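Local atomic coordinates of polar amino acid ABC uptake transporter substrate binding protein (Streptococcus thermophilus LMG 18311, PDB entry 3HV1), a protein that probably captures a polar amino acid outside the cell and delivers it to the membrane components of an ABC importer. Residues D12-Y17 and Y58-E63; I48-A53 and E231-N236; T74-G79 and Q96-T101; V213-R216 and T221-K224. One frame throughout, in Å; residues are numbered along the deposited sequence.

Contact 1. Residues D12-Y17 and Y58-E63; sequences DQWQTY and YGIDVE
W14 and Y17, in the first turn of helix 14-20, meet Y58 and I60, which lie on the connection leading from helix 46-56 into strand 61-66. The backbones come nearest at Y17 and I60, whose CA atoms are 7.0 Å apart. The helix is entered through an Asx turn: D12 OD1 accepts the backbone N of W14 at 3.1 Å, with Q13 at the N-cap position. On the other side a Schellman motif ends helix 46-56 at G59, where positive phi turns the chain toward the strand.

The main side-chain feature is a T-shaped aromatic pair. The benzo edge of W14 is directed at one face of Y58, the planes standing at 89° with ring centroids 5.2 Å apart, and W14 CH2 comes within 3.8 Å of Y58 CG. With CG of W14 anti to the backbone N (chi1 -178°), the indole reaches across the gap although its CB does not point there. I60 brings its CD1 to the same indole corner, 3.8 Å from W14 CH2, and its CG1 lies 3.7 Å from Y17 O. The tyrosine hydroxyls are bonded beyond this contact, Y17 OH to D219 and Y58 OH to the carbonyl of K225.

Helix 220-236 packs against W14 and Y17 through L222, while I60 also rests on F55 of helix 46-56 and on I23. Strand 61-66 runs parallel to strand 22-27 in the sheet, and the contact lies where helix 14-20 packs beside the connection from helix 46-56 to strand 61-66.

Contact 2. Residues I48-A53 and E231-N236; sequences IDLANA and ETLYKN
L233 of helix 220-236 reaches toward helix 46-56 and places its CD1 methyl against both L50 and A53. The closer approach is to A53 CB, 3.8 Å from L233 CD1; the methyl of L50, CD1, stands 4.0 Å from that same L233 CD1. A53 and L233 also mark the nearest backbone approach, with CA atoms 7.7 Å apart. This is helix-helix packing between elements far apart in the sequence of a family 3 solute-binding protein.

The two leucines use different conformers. In L233 the side chain leaves the helix with CG anti to the carbonyl carbon (chi1 -62°) and continues extended to CD1 (chi2 176°), which carries that methyl well out from its own backbone. L50 instead has CG anti to the backbone N, and its CB does not aim at the partner helix; the bend at chi2 (56°) belongs to a common leucine conformer whose CD1 reaches L233. The other branch of L233, CD2, lies 4.0 Å from A53 O, so the leucine spans the methyl and the carbonyl end of the same alanine.

Helix 238-247 adjoins both sides, with F239 on L50, I242 on A53 and E238 on L233. D49 adds a salt bridge to K245 of that same helix, while N52 OD1 takes the indole N-H of W64 on strand 61-66. The interhelical contact itself is aliphatic, which implies modest hydrophobic burial, a branched leucine end set against a small alanine, without the directional demands of polar bonding.

Contact 3. Residues T74-G79 and Q96-T101; sequences TELKNG and QSADFT
K77 and S97 make the polar link between the end of helix 72-78 and the segment leading into strand 99-100, a strand of the mixed sheet next to strand 209-215. K77 NZ donates a hydrogen bond to S97 OG at 2.9 Å. The lysine first extends away from its helix and then bends at chi3 (-72°), a turn that brings its aliphatic portion alongside the serine: K77 CE lies 3.9 Å from S97 CB, and CD is at similar range. The serine is thus met by both the ammonium group and the methylenes behind it. These two residues also have the closest CA atoms of the segments, 7.3 Å apart.

The apolar part is made by the neighbours of this pair, L76 just before K77 and A98 just after S97. L76, with CG anti to the backbone N (chi1 -177°), directs CD2 onto the methyl of A98, 3.7 Å from A98 CB. L76 and A98 are buried, in contrast to exposed K77. The same leucine methyl lies 4.4 Å from S97 O, a looser approach.

Among backbone groups, N78 N bonds to T74 O at 2.7 Å in the last turn, after which G79 leaves the helix with positive phi. The carbonyl of L76 accepts from the guanidinium of R216, while D99 pairs through its backbone with A215 and through its side chain with K217.

The helix end therefore meets the strand approach through two unlike interactions: methyl packing on the inner side, and at the exposed margin a lysine-serine bond that probably carries little charge neutralisation, since the acceptor is a neutral hydroxyl.

Contact 4. Residues V213-R216 and T221-K224; sequences VGAR and TLIK
V213 opens the approach of strand 209-215 to helix 220-236: its carbonyl O lies 4.3 Å from I223 CD1, a loose contact, although its CB points toward the helix. The backbone of V213 pairs with T101, next to strand 99-100, and its N also bonds to T101 OG1.

G214 follows with its backbone paired to I84, so strand 209-215 is bordered here by strands 83-84 and 99-100, both antiparallel to it. The strand then passes through a short connection into helix 220-236, which folds back over the sheet, a beta-alpha unit in a lobe with the periplasmic-binding-protein fold expected of solute-binding family 3.

A215 carries most of the packing. Its methyl faces the helix and receives I223 CD1 at 3.6 Å, measured from A215 CB, while L222 CD2 approaches the same CB at 4.1 Å. The CA atoms of A215 and I223 are 7.1 Å apart, the nearest of the two segments. I223 does not aim its CB at the strand; chi1 of -68° and chi2 of -61° curl CG1 and CD1 round to the alanine. L222 does point there from its CB, and its CG, anti to the backbone N (chi1 170°), carries CD2 to the methyl of A215. L83 of strand 83-84 touches both A215 and L222.

R216 turns its long side chain elsewhere: NH2 makes a salt bridge with D82, and NH1 bonds to the carbonyls of L76 and I81.

Contacts 2 and 4 are buried and aliphatic, and both use helix 220-236, at its far part and its first turns respectively. Contacts 1 and 3 are only partly buried: the former adds an aromatic pair, the latter a lysine-serine bond at an exposed margin. Contacts 2, 1, 4 and 3 touch in that order, as a chain; contact 4 lies about 9 Å centre to centre from contact 3 and 11 Å from contact 1. Strand pairing joins it to contact 3 through D99 N and A215 O, and a hydrogen bond between D12 OD2 and T221 OG1 joins it to contact 1. Contact 2 meets contact 1 through N52 and V62, where helix 46-56 leads on to strand 61-66.

Contact 1. Residues D12-Y17 and Y58-E63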
loop_
_atom_site.group_PDB
_atom_site.type_symbol
_atom_site.label_atom_id
_atom_site.label_comp_id
_atom_site.label_asym_id
_atom_site.label_seq_id
_atom_site.Cartn_x
_atom_site.Cartn_y
_atom_site.Cartn_z
ATOM N N ASP A 12 0.311 22.283 -10.767
ATOM C CA ASP A 12 1.454 21.651 -10.131
ATOM C C ASP A 12 2.476 22.736 -9.816
ATOM O O ASP A 12 3.149 23.247 -10.712
ATOM C CB ASP A 12 2.058 20.623 -11.084
ATOM C CG ASP A 12 3.143 19.793 -10.438
ATOM O OD1 ASP A 12 4.032 20.378 -9.781
ATOM O OD2 ASP A 12 3.110 18.555 -10.598
ATOM N N GLN A 13 2.600 23.077 -8.539
ATOM C CA GLN A 13 3.514 24.132 -8.132
ATOM C C GLN A 13 4.902 23.711 -7.673
ATOM O O GLN A 13 5.581 24.489 -7.004
ATOM C CB GLN A 13 2.881 24.971 -7.024
ATOM C CG GLN A 13 1.606 25.689 -7.406
ATOM C CD GLN A 13 1.171 26.654 -6.328
ATOM O OE1 GLN A 13 1.761 27.715 -6.160
ATOM N NE2 GLN A 13 0.146 26.278 -5.576
ATOM N N TRP A 14 5.352 22.510 -8.015
ATOM C CA TRP A 14 6.681 22.108 -7.563
ATOM C C TRP A 14 7.708 23.164 -7.954
ATOM O O TRP A 14 8.613 23.482 -7.184
ATOM C CB TRP A 14 7.085 20.743 -8.130
ATOM C CG TRP A 14 8.440 20.305 -7.639
ATOM C CD1 TRP A 14 9.576 20.171 -8.382
ATOM C CD2 TRP A 14 8.810 20.003 -6.284
ATOM N NE1 TRP A 14 10.629 19.808 -7.580
ATOM C CE2 TRP A 14 10.191 19.698 -6.287
ATOM C CE3 TRP A 14 8.110 19.966 -5.067
ATOM C CZ2 TRP A 14 10.892 19.359 -5.118
ATOM C CZ3 TRP A 14 8.806 19.628 -3.902
ATOM C CH2 TRP A 14 10.183 19.330 -3.941
ATOM N N GLN A 15 7.554 23.716 -9.153
ATOM C CA GLN A 15 8.458 24.751 -9.643
ATOM C C GLN A 15 8.458 25.978 -8.747
ATOM O O GLN A 15 9.499 26.587 -8.511
ATOM C CB GLN A 15 8.062 25.159 -11.061
ATOM C CG GLN A 15 8.785 24.377 -12.128
ATOM C CD GLN A 15 10.241 24.780 -12.223
ATOM O OE1 GLN A 15 10.557 25.908 -12.608
ATOM N NE2 GLN A 15 11.137 23.866 -11.862
ATOM N N THR A 16 7.282 26.336 -8.250
ATOM C CA THR A 16 7.154 27.491 -7.378
ATOM C C THR A 16 7.749 27.207 -6.000
ATOM O O THR A 16 8.512 28.014 -5.471
ATOM C CB THR A 16 5.675 27.908 -7.250
ATOM O OG1 THR A 16 5.213 28.388 -8.520
ATOM C CG2 THR A 16 5.503 28.997 -6.212
ATOM N N TYR A 17 7.420 26.054 -5.425
ATOM C CA TYR A 17 7.948 25.705 -4.110
ATOM C C TYR A 17 9.470 25.748 -4.087
ATOM O O TYR A 17 10.062 26.298 -3.170
ATOM C CB TYR A 17 7.475 24.313 -3.685
ATOM C CG TYR A 17 5.975 24.143 -3.658
ATOM C CD1 TYR A 17 5.152 25.089 -3.044
ATOM C CD2 TYR A 17 5.377 23.024 -4.229
ATOM C CE1 TYR A 17 3.760 24.915 -3.005
ATOM C CE2 TYR A 17 4.000 22.845 -4.195
ATOM C CZ TYR A 17 3.199 23.790 -3.583
ATOM O OH TYR A 17 1.838 23.591 -3.548
ATOM N N TYR A 58 15.504 19.515 -0.204
ATOM C CA TYR A 58 15.257 20.289 -1.407
ATOM C C TYR A 58 15.517 21.774 -1.246
ATOM O O TYR A 58 15.272 22.550 -2.171
ATOM C CB TYR A 58 13.814 20.064 -1.859
ATOM C CG TYR A 58 13.490 18.608 -2.141
ATOM C CD1 TYR A 58 13.978 17.974 -3.286
ATOM C CD2 TYR A 58 12.696 17.864 -1.264
ATOM C CE1 TYR A 58 13.681 16.632 -3.556
ATOM C CE2 TYR A 58 12.394 16.520 -1.525
ATOM C CZ TYR A 58 12.890 15.914 -2.677
ATOM O OH TYR A 58 12.571 14.600 -2.946
ATOM N N GLY A 59 16.020 22.164 -0.081
ATOM C CA GLY A 59 16.291 23.568 0.165
ATOM C C GLY A 59 15.002 24.368 0.236
ATOM O O GLY A 59 14.944 25.518 -0.201
ATOM N N ILE A 60 13.956 23.754 0.777
ATOM C CA ILE A 60 12.670 24.424 0.907
ATOM C C ILE A 60 12.354 24.618 2.379
ATOM O O ILE A 60 12.367 23.658 3.151
ATOM C CB ILE A 60 11.539 23.597 0.255
ATOM C CG1 ILE A 60 11.744 23.553 -1.265
ATOM C CG2 ILE A 60 10.178 24.192 0.615
ATOM C CD1 ILE A 60 10.864 22.552 -1.978
ATOM N N ASP A 61 12.102 25.869 2.757
ATOM C CA ASP A 61 11.755 26.211 4.130
ATOM C C ASP A 61 10.268 25.930 4.315
ATOM O O ASP A 61 9.464 26.142 3.399
ATOM C CB ASP A 61 12.036 27.691 4.407
ATOM C CG ASP A 61 13.520 28.006 4.473
ATOM O OD1 ASP A 61 14.224 27.375 5.285
ATOM O OD2 ASP A 61 13.981 28.889 3.717
ATOM N N VAL A 62 9.913 25.441 5.496
ATOM C CA VAL A 62 8.532 25.114 5.801
ATOM C C VAL A 62 7.873 26.167 6.685
ATOM O O VAL A 62 8.408 26.555 7.731
ATOM C CB VAL A 62 8.431 23.745 6.511
ATOM C CG1 VAL A 62 6.960 23.380 6.751
ATOM C CG2 VAL A 62 9.113 22.677 5.665
ATOM N N GLU A 63 6.720 26.645 6.234
ATOM C CA GLU A 63 5.938 27.619 6.984
ATOM C C GLU A 63 4.856 26.801 7.675
ATOM O O GLU A 63 3.942 26.309 7.022
ATOM C CB GLU A 63 5.288 28.632 6.036
ATOM C CG GLU A 63 4.253 29.519 6.700
ATOM C CD GLU A 63 4.867 30.635 7.512
ATOM O OE1 GLU A 63 5.460 31.551 6.898
ATOM O OE2 GLU A 63 4.760 30.598 8.760
#

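Contact 2. Residues I48-A53 and E231-N236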
loop_
_atom_site.group_PDB
_atom_site.type_symbol
_atom_site.label_atom_id
_atom_site.label_comp_id
_atom_site.label_asym_id
_atom_site.label_seq_id
_atom_site.Cartn_x
_atom_site.Cartn_y
_atom_site.Cartn_z
ATOM N N ILE A 48 6.567 17.449 12.430
ATOM C CA ILE A 48 7.286 18.679 12.178
ATOM C C ILE A 48 8.743 18.322 11.884
ATOM O O ILE A 48 9.319 18.803 10.908
ATOM C CB ILE A 48 7.140 19.649 13.388
ATOM C CG1 ILE A 48 5.662 20.054 13.500
ATOM C CG2 ILE A 48 8.019 20.883 13.208
ATOM C CD1 ILE A 48 5.354 21.095 14.568
ATOM N N ASP A 49 9.345 17.462 12.700
ATOM C CA ASP A 49 10.722 17.084 12.421
ATOM C C ASP A 49 10.832 16.362 11.088
ATOM O O ASP A 49 11.751 16.628 10.314
ATOM C CB ASP A 49 11.300 16.191 13.526
ATOM C CG ASP A 49 11.752 16.995 14.734
ATOM O OD1 ASP A 49 11.683 18.244 14.680
ATOM O OD2 ASP A 49 12.179 16.382 15.724
ATOM N N LEU A 50 9.897 15.451 10.821
ATOM C CA LEU A 50 9.930 14.680 9.584
ATOM C C LEU A 50 9.796 15.557 8.345
ATOM O O LEU A 50 10.604 15.460 7.427
ATOM C CB LEU A 50 8.827 13.605 9.574
ATOM C CG LEU A 50 8.896 12.724 8.306
ATOM C CD1 LEU A 50 10.295 12.100 8.194
ATOM C CD2 LEU A 50 7.833 11.614 8.366
ATOM N N ALA A 51 8.776 16.413 8.333
ATOM C CA ALA A 51 8.536 17.311 7.209
ATOM C C ALA A 51 9.686 18.290 7.011
ATOM O O ALA A 51 10.072 18.577 5.879
ATOM C CB ALA A 51 7.220 18.078 7.409
ATOM N N ASN A 52 10.225 18.822 8.105
ATOM C CA ASN A 52 11.335 19.753 7.998
ATOM C C ASN A 52 12.516 19.056 7.343
ATOM O O ASN A 52 13.197 19.628 6.487
ATOM C CB ASN A 52 11.765 20.267 9.376
ATOM C CG ASN A 52 10.841 21.349 9.917
ATOM O OD1 ASN A 52 10.017 21.913 9.186
ATOM N ND2 ASN A 52 10.989 21.654 11.201
ATOM N N ALA A 53 12.749 17.809 7.745
ATOM C CA ALA A 53 13.867 17.034 7.214
ATOM C C ALA A 53 13.701 16.745 5.727
ATOM O O ALA A 53 14.664 16.821 4.969
ATOM C CB ALA A 53 14.010 15.736 7.985
ATOM N N GLU A 231 12.267 8.046 1.522
ATOM C CA GLU A 231 13.232 7.014 1.179
ATOM C C GLU A 231 14.654 7.488 1.381
ATOM O O GLU A 231 15.492 6.754 1.895
ATOM C CB GLU A 231 13.040 6.563 -0.270
ATOM C CG GLU A 231 11.682 5.945 -0.546
ATOM C CD GLU A 231 11.601 5.351 -1.943
ATOM O OE1 GLU A 231 12.421 4.458 -2.256
ATOM O OE2 GLU A 231 10.725 5.780 -2.722
ATOM N N THR A 232 14.925 8.722 0.970
ATOM C CA THR A 232 16.251 9.293 1.120
ATOM C C THR A 232 16.661 9.392 2.585
ATOM O O THR A 232 17.794 9.057 2.940
ATOM C CB THR A 232 16.321 10.687 0.455
ATOM O OG1 THR A 232 16.015 10.557 -0.942
ATOM C CG2 THR A 232 17.699 11.277 0.594
ATOM N N LEU A 233 15.737 9.837 3.439
ATOM C CA LEU A 233 16.019 9.976 4.866
ATOM C C LEU A 233 16.227 8.626 5.531
ATOM O O LEU A 233 17.009 8.514 6.469
ATOM C CB LEU A 233 14.874 10.724 5.567
ATOM C CG LEU A 233 14.647 12.154 5.069
ATOM C CD1 LEU A 233 13.420 12.757 5.773
ATOM C CD2 LEU A 233 15.881 12.990 5.358
ATOM N N TYR A 234 15.516 7.602 5.067
ATOM C CA TYR A 234 15.698 6.273 5.645
ATOM C C TYR A 234 17.065 5.728 5.209
ATOM O O TYR A 234 17.771 5.088 5.993
ATOM C CB TYR A 234 14.582 5.312 5.201
ATOM C CG TYR A 234 14.470 4.119 6.129
ATOM C CD1 TYR A 234 13.853 4.236 7.373
ATOM C CD2 TYR A 234 15.093 2.909 5.817
ATOM C CE1 TYR A 234 13.871 3.179 8.293
ATOM C CE2 TYR A 234 15.115 1.852 6.718
ATOM C CZ TYR A 234 14.509 1.988 7.954
ATOM O OH TYR A 234 14.552 0.939 8.845
ATOM N N LYS A 235 17.436 5.984 3.955
ATOM C CA LYS A 235 18.729 5.527 3.428
ATOM C C LYS A 235 19.909 6.191 4.125
ATOM O O LYS A 235 20.915 5.534 4.388
ATOM C CB LYS A 235 18.834 5.795 1.919
ATOM C CG LYS A 235 18.495 4.616 1.020
ATOM C CD LYS A 235 17.002 4.364 0.917
ATOM C CE LYS A 235 16.693 3.337 -0.177
ATOM N NZ LYS A 235 15.223 3.186 -0.441
ATOM N N ASN A 236 19.800 7.489 4.425
ATOM C CA ASN A 236 20.906 8.172 5.086
ATOM C C ASN A 236 20.850 8.161 6.612
ATOM O O ASN A 236 21.725 8.720 7.266
ATOM C CB ASN A 236 21.076 9.611 4.559
ATOM C CG ASN A 236 19.990 10.561 5.031
ATOM O OD1 ASN A 236 19.249 10.276 5.975
ATOM N ND2 ASN A 236 19.907 11.717 4.375
#

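Contact 3. Residues T74-G79 and Q96-T101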
loop_
_atom_site.group_PDB
_atom_site.type_symbol
_atom_site.label_atom_id
_atom_site.label_comp_id
_atom_site.label_asym_id
_atom_site.label_seq_id
_atom_site.Cartn_x
_atom_site.Cartn_y
_atom_site.Cartn_z
ATOM N N THR A 74 -10.614 22.348 3.307
ATOM C CA THR A 74 -10.965 23.632 2.726
ATOM C C THR A 74 -9.711 24.484 2.585
ATOM O O THR A 74 -9.473 25.069 1.531
ATOM C CB THR A 74 -11.981 24.376 3.595
ATOM O OG1 THR A 74 -13.181 23.597 3.687
ATOM C CG2 THR A 74 -12.301 25.738 2.979
ATOM N N GLU A 75 -8.911 24.539 3.647
ATOM C CA GLU A 75 -7.672 25.304 3.645
ATOM C C GLU A 75 -6.755 24.846 2.517
ATOM O O GLU A 75 -6.104 25.657 1.865
ATOM C CB GLU A 75 -6.947 25.136 4.980
ATOM C CG GLU A 75 -7.581 25.878 6.134
ATOM C CD GLU A 75 -7.138 27.318 6.190
ATOM O OE1 GLU A 75 -5.987 27.570 6.605
ATOM O OE2 GLU A 75 -7.936 28.198 5.803
ATOM N N LEU A 76 -6.713 23.536 2.295
ATOM C CA LEU A 76 -5.877 22.947 1.259
ATOM C C LEU A 76 -6.350 23.313 -0.144
ATOM O O LEU A 76 -5.557 23.704 -1.007
ATOM C CB LEU A 76 -5.873 21.423 1.408
ATOM C CG LEU A 76 -4.992 20.641 0.433
ATOM C CD1 LEU A 76 -3.527 21.028 0.604
ATOM C CD2 LEU A 76 -5.192 19.157 0.683
ATOM N N LYS A 77 -7.646 23.160 -0.377
ATOM C CA LYS A 77 -8.210 23.480 -1.675
ATOM C C LYS A 77 -8.240 24.989 -1.898
ATOM O O LYS A 77 -8.167 25.444 -3.031
ATOM C CB LYS A 77 -9.617 22.882 -1.802
ATOM C CG LYS A 77 -9.607 21.364 -1.950
ATOM C CD LYS A 77 -11.001 20.780 -2.143
ATOM C CE LYS A 77 -11.825 20.834 -0.867
ATOM N NZ LYS A 77 -13.105 20.084 -1.021
ATOM N N ASN A 78 -8.340 25.761 -0.816
ATOM C CA ASN A 78 -8.367 27.223 -0.907
ATOM C C ASN A 78 -6.994 27.812 -1.185
ATOM O O ASN A 78 -6.876 28.954 -1.632
ATOM C CB ASN A 78 -8.906 27.842 0.383
ATOM C CG ASN A 78 -10.407 27.806 0.455
ATOM O OD1 ASN A 78 -11.076 27.418 -0.506
ATOM N ND2 ASN A 78 -10.956 28.220 1.594
ATOM N N GLY A 79 -5.957 27.030 -0.909
ATOM C CA GLY A 79 -4.603 27.489 -1.138
ATOM C C GLY A 79 -4.020 28.158 0.089
ATOM O O GLY A 79 -2.941 28.744 0.019
ATOM N N GLN A 96 -11.558 12.638 -1.984
ATOM C CA GLN A 96 -12.343 13.473 -2.880
ATOM C C GLN A 96 -11.730 14.867 -2.906
ATOM O O GLN A 96 -11.913 15.616 -3.862
ATOM C CB GLN A 96 -13.802 13.553 -2.414
ATOM C CG GLN A 96 -14.554 12.222 -2.467
ATOM C CD GLN A 96 -14.595 11.612 -3.865
ATOM O OE1 GLN A 96 -13.569 11.210 -4.415
ATOM N NE2 GLN A 96 -15.788 11.540 -4.445
ATOM N N SER A 97 -10.974 15.200 -1.860
ATOM C CA SER A 97 -10.342 16.512 -1.759
ATOM C C SER A 97 -8.822 16.529 -1.932
ATOM O O SER A 97 -8.237 17.591 -2.146
ATOM C CB SER A 97 -10.692 17.157 -0.415
ATOM O OG SER A 97 -12.080 17.417 -0.307
ATOM N N ALA A 98 -8.170 15.376 -1.851
ATOM C CA ALA A 98 -6.718 15.381 -1.986
ATOM C C ALA A 98 -6.062 14.080 -2.412
ATOM O O ALA A 98 -6.685 13.022 -2.423
ATOM C CB ALA A 98 -6.094 15.855 -0.670
ATOM N N ASP A 99 -4.786 14.189 -2.770
ATOM C CA ASP A 99 -3.965 13.053 -3.165
ATOM C C ASP A 99 -2.990 12.813 -2.016
ATOM O O ASP A 99 -2.522 13.760 -1.386
ATOM C CB ASP A 99 -3.208 13.352 -4.456
ATOM C CG ASP A 99 -4.014 13.004 -5.698
ATOM O OD1 ASP A 99 -5.156 12.515 -5.549
ATOM O OD2 ASP A 99 -3.499 13.213 -6.821
ATOM N N PHE A 100 -2.681 11.549 -1.754
ATOM C CA PHE A 100 -1.811 11.181 -0.640
ATOM C C PHE A 100 -0.449 10.620 -0.984
ATOM O O PHE A 100 -0.268 9.977 -2.017
ATOM C CB PHE A 100 -2.520 10.143 0.230
ATOM C CG PHE A 100 -3.654 10.694 1.032
ATOM C CD1 PHE A 100 -3.441 11.146 2.329
ATOM C CD2 PHE A 100 -4.936 10.764 0.495
ATOM C CE1 PHE A 100 -4.483 11.656 3.083
ATOM C CE2 PHE A 100 -5.989 11.275 1.241
ATOM C CZ PHE A 100 -5.763 11.722 2.537
ATOM N N THR A 101 0.510 10.858 -0.094
ATOM C CA THR A 101 1.836 10.296 -0.270
ATOM C C THR A 101 1.636 8.881 0.249
ATOM O O THR A 101 0.550 8.527 0.717
ATOM C CB THR A 101 2.887 10.917 0.666
ATOM O OG1 THR A 101 2.458 10.746 2.029
ATOM C CG2 THR A 101 3.104 12.389 0.361
#

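Contact 4. Residues V213-R216 and T221-K224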
loop_
_atom_site.group_PDB
_atom_site.type_symbol
_atom_site.label_atom_id
_atom_site.label_comp_id
_atom_site.label_asym_id
_atom_site.label_seq_id
_atom_site.Cartn_x
_atom_site.Cartn_y
_atom_site.Cartn_z
ATOM N N VAL A 213 0.669 11.986 4.086
ATOM C CA VAL A 213 0.540 13.427 3.864
ATOM C C VAL A 213 -0.425 13.726 2.720
ATOM O O VAL A 213 -0.364 13.083 1.680
ATOM C CB VAL A 213 1.914 14.039 3.512
ATOM C CG1 VAL A 213 1.823 15.563 3.476
ATOM C CG2 VAL A 213 2.952 13.595 4.534
ATOM N N GLY A 214 -1.301 14.711 2.916
ATOM C CA GLY A 214 -2.256 15.077 1.887
ATOM C C GLY A 214 -1.888 16.383 1.195
ATOM O O GLY A 214 -1.406 17.307 1.836
ATOM N N ALA A 215 -2.103 16.444 -0.117
ATOM C CA ALA A 215 -1.809 17.641 -0.905
ATOM C C ALA A 215 -2.877 17.781 -1.974
ATOM O O ALA A 215 -3.642 16.845 -2.220
ATOM C CB ALA A 215 -0.442 17.518 -1.568
ATOM N N ARG A 216 -2.942 18.945 -2.609
ATOM C CA ARG A 216 -3.925 19.135 -3.668
ATOM C C ARG A 216 -3.661 18.072 -4.737
ATOM O O ARG A 216 -2.511 17.720 -5.000
ATOM C CB ARG A 216 -3.817 20.549 -4.249
ATOM C CG ARG A 216 -4.480 21.613 -3.363
ATOM C CD ARG A 216 -4.337 23.008 -3.953
ATOM N NE ARG A 216 -2.955 23.471 -3.944
ATOM C CZ ARG A 216 -2.348 24.016 -2.893
ATOM N NH1 ARG A 216 -2.999 24.178 -1.748
ATOM N NH2 ARG A 216 -1.084 24.396 -2.989
ATOM N N THR A 221 3.738 16.209 -8.520
ATOM C CA THR A 221 5.182 16.205 -8.331
ATOM C C THR A 221 5.574 16.332 -6.871
ATOM O O THR A 221 6.512 15.681 -6.414
ATOM C CB THR A 221 5.848 17.346 -9.115
ATOM O OG1 THR A 221 5.401 17.312 -10.477
ATOM C CG2 THR A 221 7.363 17.193 -9.086
ATOM N N LEU A 222 4.858 17.184 -6.147
ATOM C CA LEU A 222 5.131 17.393 -4.734
ATOM C C LEU A 222 4.982 16.076 -3.980
ATOM O O LEU A 222 5.802 15.745 -3.130
ATOM C CB LEU A 222 4.162 18.427 -4.171
ATOM C CG LEU A 222 4.149 18.608 -2.661
ATOM C CD1 LEU A 222 5.494 19.134 -2.159
ATOM C CD2 LEU A 222 3.030 19.567 -2.312
ATOM N N ILE A 223 3.928 15.331 -4.293
ATOM C CA ILE A 223 3.688 14.040 -3.643
ATOM C C ILE A 223 4.866 13.087 -3.889
ATOM O O ILE A 223 5.345 12.432 -2.965
ATOM C CB ILE A 223 2.381 13.384 -4.167
ATOM C CG1 ILE A 223 1.164 14.195 -3.704
ATOM C CG2 ILE A 223 2.290 11.930 -3.705
ATOM C CD1 ILE A 223 1.013 14.295 -2.183
ATOM N N LYS A 224 5.334 13.023 -5.131
ATOM C CA LYS A 224 6.458 12.151 -5.481
ATOM C C LYS A 224 7.738 12.554 -4.764
ATOM O O LYS A 224 8.509 11.703 -4.323
ATOM C CB LYS A 224 6.710 12.183 -6.992
ATOM C CG LYS A 224 5.599 11.564 -7.817
ATOM C CD LYS A 224 5.946 11.564 -9.301
ATOM C CE LYS A 224 4.837 10.911 -10.120
ATOM N NZ LYS A 224 5.165 10.823 -11.580
#